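Local coordinates for ribosomal-protein-alanine acetyltransferase (Clostridium acetobutylicum, PDB 3DNS) that probably transfers acetyl groups to the N-terminal alanine of a protein substrate, and is represented here by its N-terminal domain, at residues 49-54 against 62-67; 87-92 against 112-117. All blocks are in the same frame, centred on the assembly; numbering follows the deposited sequence.

Contact 1: 49-54 against 62-67; sequences FRMKIY and TYIKEI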
ATOM      1  N   PHE A  49     -13.948   3.484 -14.233  1.00 18.21           N
ATOM      2  CA  PHE A  49     -13.395   2.757 -13.079  1.00 18.28           C
ATOM      3  C   PHE A  49     -12.922   3.649 -11.956  1.00 18.52           C
ATOM      4  O   PHE A  49     -12.661   4.853 -12.145  1.00 19.01           O
ATOM      5  CB  PHE A  49     -12.278   1.824 -13.473  1.00 18.39           C
ATOM      6  CG  PHE A  49     -11.085   2.476 -14.105  1.00 16.65           C
ATOM      7  CD1 PHE A  49     -10.010   2.836 -13.353  1.00 18.15           C
ATOM      8  CD2 PHE A  49     -11.011   2.642 -15.477  1.00 19.13           C
ATOM      9  CE1 PHE A  49      -8.872   3.370 -13.951  1.00 18.73           C
ATOM     10  CE2 PHE A  49      -9.876   3.178 -16.068  1.00 17.48           C
ATOM     11  CZ  PHE A  49      -8.813   3.549 -15.275  1.00 18.04           C
ATOM     12  N   ARG A  50     -12.831   3.030 -10.777  1.00 18.39           N
ATOM     13  CA  ARG A  50     -12.287   3.660  -9.575  1.00 18.27           C
ATOM     14  C   ARG A  50     -10.860   3.156  -9.337  1.00 18.62           C
ATOM     15  O   ARG A  50     -10.634   1.940  -9.344  1.00 18.22           O
ATOM     16  CB  ARG A  50     -13.149   3.355  -8.353  1.00 18.13           C
ATOM     17  CG  ARG A  50     -12.586   3.959  -7.075  1.00 18.55           C
ATOM     18  CD  ARG A  50     -13.589   3.885  -5.942  1.00 18.46           C
ATOM     19  NE  ARG A  50     -14.625   4.935  -6.021  1.00 19.35           N
ATOM     20  CZ  ARG A  50     -15.884   4.708  -6.371  1.00 18.99           C
ATOM     21  NH1 ARG A  50     -16.270   3.496  -6.729  1.00 19.15           N
ATOM     22  NH2 ARG A  50     -16.764   5.682  -6.382  1.00 19.77           N
HETATM   23  N   MSE A  51      -9.902   4.077  -9.180  1.00 18.29           N
HETATM   24  CA  MSE A  51      -8.526   3.671  -8.917  1.00 20.31           C
HETATM   25  C   MSE A  51      -8.138   4.064  -7.506  1.00 20.27           C
HETATM   26  O   MSE A  51      -8.189   5.206  -7.156  1.00 21.71           O
HETATM   27  CB  MSE A  51      -7.560   4.283  -9.884  1.00 19.24           C
HETATM   28  CG  MSE A  51      -6.121   3.807  -9.658  1.00 20.54           C
HETATM   29 SE   MSE A  51      -4.871   4.440 -11.104  0.80 28.82          SE
HETATM   30  CE  MSE A  51      -4.820   6.303 -10.568  1.00 22.50           C
ATOM     31  N   LYS A  52      -7.873   3.079  -6.681  1.00 21.51           N
ATOM     32  CA  LYS A  52      -7.465   3.300  -5.308  1.00 23.88           C
ATOM     33  C   LYS A  52      -5.951   3.183  -5.312  1.00 23.55           C
ATOM     34  O   LYS A  52      -5.387   2.289  -5.953  1.00 23.62           O
ATOM     35  CB  LYS A  52      -8.089   2.259  -4.381  1.00 23.82           C
ATOM     36  CG  LYS A  52      -9.607   2.446  -4.248  1.00 26.57           C
ATOM     37  CD  LYS A  52     -10.164   1.576  -3.133  1.00 27.74           C
ATOM     38  CE  LYS A  52     -11.645   1.785  -2.959  1.00 30.41           C
ATOM     39  NZ  LYS A  52     -11.868   3.259  -2.751  1.00 36.92           N
ATOM     40  N   ILE A  53      -5.298   4.133  -4.665  1.00 24.30           N
ATOM     41  CA  ILE A  53      -3.841   4.127  -4.521  1.00 25.47           C
ATOM     42  C   ILE A  53      -3.575   4.256  -3.073  1.00 26.30           C
ATOM     43  O   ILE A  53      -4.170   5.115  -2.436  1.00 26.37           O
ATOM     44  CB  ILE A  53      -3.126   5.307  -5.246  1.00 25.50           C
ATOM     45  CG1 ILE A  53      -3.419   5.290  -6.749  1.00 26.10           C
ATOM     46  CG2 ILE A  53      -1.655   5.199  -5.042  1.00 24.57           C
ATOM     47  CD1 ILE A  53      -2.800   4.033  -7.508  1.00 24.25           C
ATOM     48  N   TYR A  54      -2.713   3.399  -2.544  1.00 27.07           N
ATOM     49  CA  TYR A  54      -2.413   3.419  -1.121  1.00 28.12           C
ATOM     50  C   TYR A  54      -1.747   4.761  -0.805  1.00 27.97           C
ATOM     51  O   TYR A  54      -1.030   5.352  -1.640  1.00 28.64           O
ATOM     52  CB  TYR A  54      -1.497   2.255  -0.722  1.00 28.70           C
ATOM     53  CG  TYR A  54      -2.189   0.899  -0.496  1.00 30.97           C
ATOM     54  CD1 TYR A  54      -3.419   0.820   0.188  1.00 32.56           C
ATOM     55  CD2 TYR A  54      -1.593  -0.304  -0.901  1.00 28.92           C
ATOM     56  CE1 TYR A  54      -4.020  -0.375   0.441  1.00 31.39           C
ATOM     57  CE2 TYR A  54      -2.244  -1.529  -0.679  1.00 28.45           C
ATOM     58  CZ  TYR A  54      -3.448  -1.536  -0.006  1.00 28.99           C
ATOM     59  OH  TYR A  54      -4.126  -2.680   0.263  1.00 30.20           O
ATOM     60  N   THR A  62       5.643   9.388 -11.265  1.00 25.58           N
ATOM     61  CA  THR A  62       6.118   8.721 -12.459  1.00 25.76           C
ATOM     62  C   THR A  62       5.410   7.366 -12.577  1.00 25.44           C
ATOM     63  O   THR A  62       5.141   6.896 -13.680  1.00 26.01           O
ATOM     64  CB  THR A  62       7.679   8.454 -12.447  1.00 25.56           C
ATOM     65  OG1 THR A  62       8.401   9.650 -12.154  1.00 27.26           O
ATOM     66  CG2 THR A  62       8.149   7.931 -13.782  1.00 24.33           C
ATOM     67  N   TYR A  63       5.143   6.726 -11.441  1.00 25.75           N
ATOM     68  CA  TYR A  63       4.524   5.380 -11.427  1.00 26.14           C
ATOM     69  C   TYR A  63       3.058   5.466 -11.773  1.00 25.13           C
ATOM     70  O   TYR A  63       2.553   4.708 -12.587  1.00 24.24           O
ATOM     71  CB  TYR A  63       4.736   4.673 -10.071  1.00 27.94           C
ATOM     72  CG  TYR A  63       6.039   3.900  -9.979  1.00 29.17           C
ATOM     73  CD1 TYR A  63       7.271   4.505 -10.253  1.00 32.44           C
ATOM     74  CD2 TYR A  63       6.039   2.539  -9.635  1.00 30.84           C
ATOM     75  CE1 TYR A  63       8.503   3.766 -10.155  1.00 30.06           C
ATOM     76  CE2 TYR A  63       7.229   1.805  -9.541  1.00 30.62           C
ATOM     77  CZ  TYR A  63       8.454   2.418  -9.804  1.00 30.44           C
ATOM     78  OH  TYR A  63       9.586   1.647  -9.697  1.00 29.23           O
ATOM     79  N   ILE A  64       2.367   6.423 -11.166  1.00 25.30           N
ATOM     80  CA  ILE A  64       0.962   6.660 -11.495  1.00 23.70           C
ATOM     81  C   ILE A  64       0.779   6.919 -12.979  1.00 23.19           C
ATOM     82  O   ILE A  64      -0.126   6.375 -13.586  1.00 22.79           O
ATOM     83  CB  ILE A  64       0.400   7.795 -10.659  1.00 24.48           C
ATOM     84  CG1 ILE A  64       0.512   7.466  -9.147  1.00 25.67           C
ATOM     85  CG2 ILE A  64      -1.060   8.072 -10.991  1.00 23.94           C
ATOM     86  CD1 ILE A  64       0.200   6.055  -8.861  1.00 28.66           C
ATOM     87  N   LYS A  65       1.621   7.787 -13.542  1.00 22.80           N
ATOM     88  CA  LYS A  65       1.621   8.068 -14.981  1.00 23.10           C
ATOM     89  C   LYS A  65       1.759   6.783 -15.790  1.00 21.26           C
ATOM     90  O   LYS A  65       1.087   6.625 -16.831  1.00 20.07           O
ATOM     91  CB  LYS A  65       2.748   9.038 -15.390  1.00 22.53           C
ATOM     92  CG  LYS A  65       2.361  10.498 -15.302  1.00 26.06           C
ATOM     93  CD  LYS A  65       3.471  11.463 -15.789  1.00 26.25           C
ATOM     94  CE  LYS A  65       4.162  12.209 -14.646  1.00 28.82           C
ATOM     95  NZ  LYS A  65       4.856  13.476 -15.129  1.00 29.43           N
ATOM     96  N   GLU A  66       2.658   5.915 -15.358  1.00 20.47           N
ATOM     97  CA  GLU A  66       2.857   4.641 -16.049  1.00 20.53           C
ATOM     98  C   GLU A  66       1.604   3.781 -15.938  1.00 20.76           C
ATOM     99  O   GLU A  66       1.142   3.175 -16.924  1.00 22.23           O
ATOM    100  CB  GLU A  66       4.072   3.897 -15.508  1.00 20.51           C
ATOM    101  CG  GLU A  66       4.264   2.520 -16.127  1.00 21.77           C
ATOM    102  CD  GLU A  66       5.563   1.880 -15.707  1.00 21.69           C
ATOM    103  OE1 GLU A  66       6.622   2.430 -15.997  1.00 27.73           O
ATOM    104  OE2 GLU A  66       5.531   0.823 -15.085  1.00 24.53           O
ATOM    105  N   ILE A  67       1.029   3.707 -14.752  1.00 19.64           N
ATOM    106  CA  ILE A  67      -0.131   2.834 -14.565  1.00 18.94           C
ATOM    107  C   ILE A  67      -1.255   3.274 -15.519  1.00 18.90           C
ATOM    108  O   ILE A  67      -1.856   2.491 -16.224  1.00 18.81           O
ATOM    109  CB  ILE A  67      -0.584   2.849 -13.057  1.00 19.49           C
ATOM    110  CG1 ILE A  67       0.497   2.199 -12.170  1.00 17.70           C
ATOM    111  CG2 ILE A  67      -1.976   2.185 -12.842  1.00 18.30           C
ATOM    112  CD1 ILE A  67       0.448   2.606 -10.676  1.00 17.57           C
TER

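Contact 2: 87-92 against 112-117; sequences IVDEEV and IIEKNV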
ATOM      1  N   ILE A  87     -12.399   7.581 -11.492  1.00 20.55           N
ATOM      2  CA  ILE A  87     -12.789   8.107 -10.196  1.00 20.00           C
ATOM      3  C   ILE A  87     -11.631   7.821  -9.269  1.00 20.71           C
ATOM      4  O   ILE A  87     -11.203   6.659  -9.109  1.00 18.38           O
ATOM      5  CB  ILE A  87     -14.002   7.324  -9.646  1.00 20.55           C
ATOM      6  CG1 ILE A  87     -15.184   7.343 -10.629  1.00 21.02           C
ATOM      7  CG2 ILE A  87     -14.383   7.866  -8.274  1.00 19.66           C
ATOM      8  CD1 ILE A  87     -16.337   6.492 -10.249  1.00 20.11           C
ATOM      9  N   VAL A  88     -11.143   8.875  -8.630  1.00 21.76           N
ATOM     10  CA  VAL A  88     -10.032   8.799  -7.668  1.00 22.77           C
ATOM     11  C   VAL A  88     -10.287   9.720  -6.487  1.00 23.96           C
ATOM     12  O   VAL A  88     -10.887  10.798  -6.619  1.00 23.96           O
ATOM     13  CB  VAL A  88      -8.655   9.220  -8.262  1.00 23.80           C
ATOM     14  CG1 VAL A  88      -8.144   8.217  -9.212  1.00 25.61           C
ATOM     15  CG2 VAL A  88      -8.718  10.571  -8.943  1.00 24.71           C
ATOM     16  N   ASP A  89      -9.864   9.263  -5.330  1.00 25.15           N
ATOM     17  CA  ASP A  89      -9.863  10.048  -4.102  1.00 26.35           C
ATOM     18  C   ASP A  89      -9.059  11.296  -4.375  1.00 27.79           C
ATOM     19  O   ASP A  89      -8.038  11.233  -5.076  1.00 27.88           O
ATOM     20  CB  ASP A  89      -9.246   9.178  -2.984  1.00 27.07           C
ATOM     21  CG  ASP A  89      -9.047   9.898  -1.712  1.00 28.36           C
ATOM     22  OD1 ASP A  89      -8.886  11.126  -1.754  1.00 31.01           O
ATOM     23  OD2 ASP A  89      -9.076   9.224  -0.662  1.00 31.85           O
ATOM     24  N   GLU A  90      -9.513  12.435  -3.841  1.00 28.86           N
ATOM     25  CA  GLU A  90      -8.856  13.666  -4.129  1.00 30.21           C
ATOM     26  C   GLU A  90      -7.448  13.728  -3.518  1.00 30.67           C
ATOM     27  O   GLU A  90      -6.648  14.556  -3.940  1.00 30.84           O
ATOM     28  CB  GLU A  90      -9.685  14.872  -3.657  1.00 30.71           C
ATOM     29  CG  GLU A  90     -10.866  15.208  -4.564  1.00 30.65           C
ATOM     30  CD  GLU A  90     -11.453  16.550  -4.272  1.00 29.94           C
ATOM     31  OE1 GLU A  90     -10.870  17.324  -3.484  1.00 29.79           O
ATOM     32  OE2 GLU A  90     -12.514  16.845  -4.833  1.00 33.54           O
ATOM     33  N   GLU A  91      -7.138  12.846  -2.567  1.00 31.00           N
ATOM     34  CA  GLU A  91      -5.752  12.722  -2.076  1.00 31.68           C
ATOM     35  C   GLU A  91      -4.732  12.276  -3.084  1.00 31.63           C
ATOM     36  O   GLU A  91      -3.563  12.531  -2.894  1.00 32.09           O
ATOM     37  CB  GLU A  91      -5.683  11.757  -0.900  1.00 31.73           C
ATOM     38  CG  GLU A  91      -6.313  12.379   0.318  1.00 34.70           C
ATOM     39  CD  GLU A  91      -5.896  11.720   1.594  1.00 35.00           C
ATOM     40  OE1 GLU A  91      -5.461  10.538   1.557  1.00 42.30           O
ATOM     41  OE2 GLU A  91      -5.998  12.398   2.633  1.00 40.60           O
ATOM     42  N   VAL A  92      -5.159  11.557  -4.126  1.00 31.85           N
ATOM     43  CA  VAL A  92      -4.239  11.049  -5.137  1.00 31.35           C
ATOM     44  C   VAL A  92      -3.741  12.254  -5.921  1.00 31.86           C
ATOM     45  O   VAL A  92      -4.476  13.218  -6.140  1.00 31.10           O
ATOM     46  CB  VAL A  92      -4.904   9.989  -6.093  1.00 31.65           C
ATOM     47  CG1 VAL A  92      -3.946   9.542  -7.220  1.00 29.94           C
ATOM     48  CG2 VAL A  92      -5.432   8.728  -5.296  1.00 27.35           C
ATOM     49  N   ILE A 112     -16.800   9.243  -0.164  1.00 23.90           N
ATOM     50  CA  ILE A 112     -15.894   8.414   0.633  1.00 23.77           C
ATOM     51  C   ILE A 112     -16.069   8.694   2.118  1.00 23.78           C
ATOM     52  O   ILE A 112     -16.051   9.838   2.539  1.00 22.65           O
ATOM     53  CB  ILE A 112     -14.395   8.684   0.321  1.00 23.58           C
ATOM     54  CG1 ILE A 112     -14.012   8.246  -1.089  1.00 24.54           C
ATOM     55  CG2 ILE A 112     -13.477   7.933   1.309  1.00 22.58           C
ATOM     56  CD1 ILE A 112     -12.635   8.716  -1.510  1.00 22.77           C
ATOM     57  N   ILE A 113     -16.185   7.640   2.897  1.00 25.30           N
ATOM     58  CA  ILE A 113     -16.072   7.707   4.343  1.00 26.11           C
ATOM     59  C   ILE A 113     -14.864   6.919   4.809  1.00 27.11           C
ATOM     60  O   ILE A 113     -14.767   5.757   4.576  1.00 27.17           O
ATOM     61  CB  ILE A 113     -17.299   7.157   5.061  1.00 25.94           C
ATOM     62  CG1 ILE A 113     -18.491   8.083   4.905  1.00 26.15           C
ATOM     63  CG2 ILE A 113     -17.018   7.005   6.516  1.00 26.81           C
ATOM     64  CD1 ILE A 113     -19.771   7.447   5.117  1.00 24.62           C
ATOM     65  N   GLU A 114     -13.946   7.579   5.473  1.00 29.72           N
ATOM     66  CA  GLU A 114     -12.690   6.977   5.878  1.00 30.47           C
ATOM     67  C   GLU A 114     -12.388   7.415   7.280  1.00 31.32           C
ATOM     68  O   GLU A 114     -12.322   8.564   7.546  1.00 31.84           O
ATOM     69  CB  GLU A 114     -11.624   7.471   4.930  1.00 31.32           C
ATOM     70  CG  GLU A 114     -10.204   7.166   5.263  1.00 30.86           C
ATOM     71  CD  GLU A 114      -9.277   7.662   4.185  1.00 31.92           C
ATOM     72  OE1 GLU A 114      -9.065   6.934   3.211  1.00 31.81           O
ATOM     73  OE2 GLU A 114      -8.796   8.789   4.313  1.00 32.96           O
ATOM     74  N   LYS A 115     -12.236   6.493   8.198  1.00 33.07           N
ATOM     75  CA  LYS A 115     -12.138   6.860   9.617  1.00 33.55           C
ATOM     76  C   LYS A 115     -13.005   8.044   9.979  1.00 34.31           C
ATOM     77  O   LYS A 115     -12.557   8.970  10.599  1.00 34.24           O
ATOM     78  CB  LYS A 115     -10.711   7.130  10.056  1.00 33.53           C
ATOM     79  CG  LYS A 115      -9.703   6.060   9.671  1.00 34.32           C
ATOM     80  CD  LYS A 115      -8.303   6.645   9.645  1.00 34.00           C
ATOM     81  CE  LYS A 115      -7.464   6.090   8.520  1.00 34.93           C
ATOM     82  NZ  LYS A 115      -6.993   7.136   7.601  1.00 33.89           N
ATOM     83  N   ASN A 116     -14.253   7.978   9.555  1.00 36.01           N
ATOM     84  CA  ASN A 116     -15.319   8.847   9.989  1.00 35.72           C
ATOM     85  C   ASN A 116     -15.397  10.250   9.462  1.00 35.85           C
ATOM     86  O   ASN A 116     -16.175  11.045   9.940  1.00 36.16           O
ATOM     87  CB  ASN A 116     -15.420   8.847  11.493  1.00 36.47           C
ATOM     88  CG  ASN A 116     -16.510   7.981  11.962  1.00 38.29           C
ATOM     89  OD1 ASN A 116     -17.662   8.373  11.945  1.00 41.87           O
ATOM     90  ND2 ASN A 116     -16.177   6.760  12.323  1.00 40.46           N
ATOM     91  N   VAL A 117     -14.626  10.536   8.439  1.00 35.30           N
ATOM     92  CA  VAL A 117     -14.706  11.826   7.764  1.00 34.54           C
ATOM     93  C   VAL A 117     -15.057  11.546   6.292  1.00 33.62           C
ATOM     94  O   VAL A 117     -14.485  10.624   5.647  1.00 32.73           O
ATOM     95  CB  VAL A 117     -13.332  12.591   7.800  1.00 34.89           C
ATOM     96  CG1 VAL A 117     -12.183  11.658   7.510  1.00 35.68           C
ATOM     97  CG2 VAL A 117     -13.306  13.727   6.786  1.00 34.09           C
TER
HETATM   98  O   HOH W   1      -6.406   7.334   1.531  1.00 65.20           O
HETATM   99  O   HOH W   2      -5.568   8.323   3.777  1.00 68.82           O

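Contact 1: 49-54 against 62-67
Ile64, on helix 61-78, sits opposite Met51 and Ile53 of strand 46-53 and touches both, in the first half of a beta-alpha-beta unit of the GNAT acetyltransferase fold. The helix runs roughly antiparallel to the strand, at 153° between their segment axes, and lies against one face of the sheet. Met51 and Ile53, two residues apart, both present their side chains to it, while Ile64 and Ile67, about one helical turn apart, answer from the other side.

Met51 is a selenomethionine. Chi1 (-177°) swings CG away from the backbone N and chi2 is extended, which carries the chain straight out from the strand; the bend at chi3 then turns the methyl aside. The selenium and the methyl beyond it therefore serve different partners: SE rests 4.1 Å from Ile67 CG2, and CE comes to 4.2 Å from Ile64 CG2, with the selenomethionine chain slanting across both isoleucines. All three residues are buried, and the contact is wholly apolar.

CB of Ile64 leaves the helix along its flank rather than at the strand, and it is the delta methyl that comes in closer. It belongs to the same side chain whose CG2 touches Met51, so one residue spans two same-face residues of the strand. Phe97 of helix 95-99 packs against Met51 and Pro96 against Ile64, while Thr10 and Ile12 of strand 10-14 cover Ile67. Just after Ile53 the strand ends, and the ring of Tyr54 stacks on Tyr54 of the second subunit. The loop between strand and helix probably corresponds to the one that in GNAT relatives cradles the acetyl-CoA pyrophosphate. Next to it, Ile53 and Ile64 meet tip to tip, CD1 to CD1 at 3.9 Å.

Contact 2: 87-92 against 112-117
Asp89 OD1 takes the backbone N-H of Glu91 at 2.6 Å, a nearly straight bond (169°) that makes an Asx turn, while CB and OD2 of Asp89 lie against Ile112 of the neighbouring beta hairpin. The N-H comes from above the carboxylate plane, 37° out of it. A type I turn from Asp89 to Val92 ends strand 83-89 here, and Val92 N returns to Asp89 O.

Chi1 of Asp89 (174°) swings CG opposite its backbone N, extending the carboxylate toward Ile112. Ile112 CD1 comes to 3.7 Å from both Asp89 CB and Asp89 OD2, the two side chains crossing at about a right angle. Ile112 lies on strand 103-114, two places over in the sheet, with strand 117-127 between. That hairpin turns through a type I' turn from Glu114 to Val117.

Asp89 OD2 and Glu114 OE1 are only 4.5 Å apart, but Lys119 of the intervening strand makes a salt bridge to each acid, which probably offsets their repulsion. Two waters lie between Glu91 and Glu114. Each links weakly to one acid; the firmer link of one is to Glu114 OE1 at 3.2 Å, and that of the other to Glu91 OE1 at 3.1 Å.

From the N terminus, the chain runs through four strands to strand 46-53, then through a short loop into helix 61-78, where contact 1 closes with seven residues between its segments. The helix leads on to strand 83-89, parallel to strand 46-53 and beside it in the sheet. Contact 2 begins there and closes a longer excursion through helix 95-99 and strand 103-114. The two loops lie in series, neither nested nor crossed. The shared sheet joins them: Phe49 O is 2.8 Å from Ile87 N, and Met51 N is 2.9 Å from Ile87 O. With centres about 15 Å apart, contact 1 packs helix 61-78 on strand 46-53 and contact 2 reaches past strand 117-127 to edge strand 103-114.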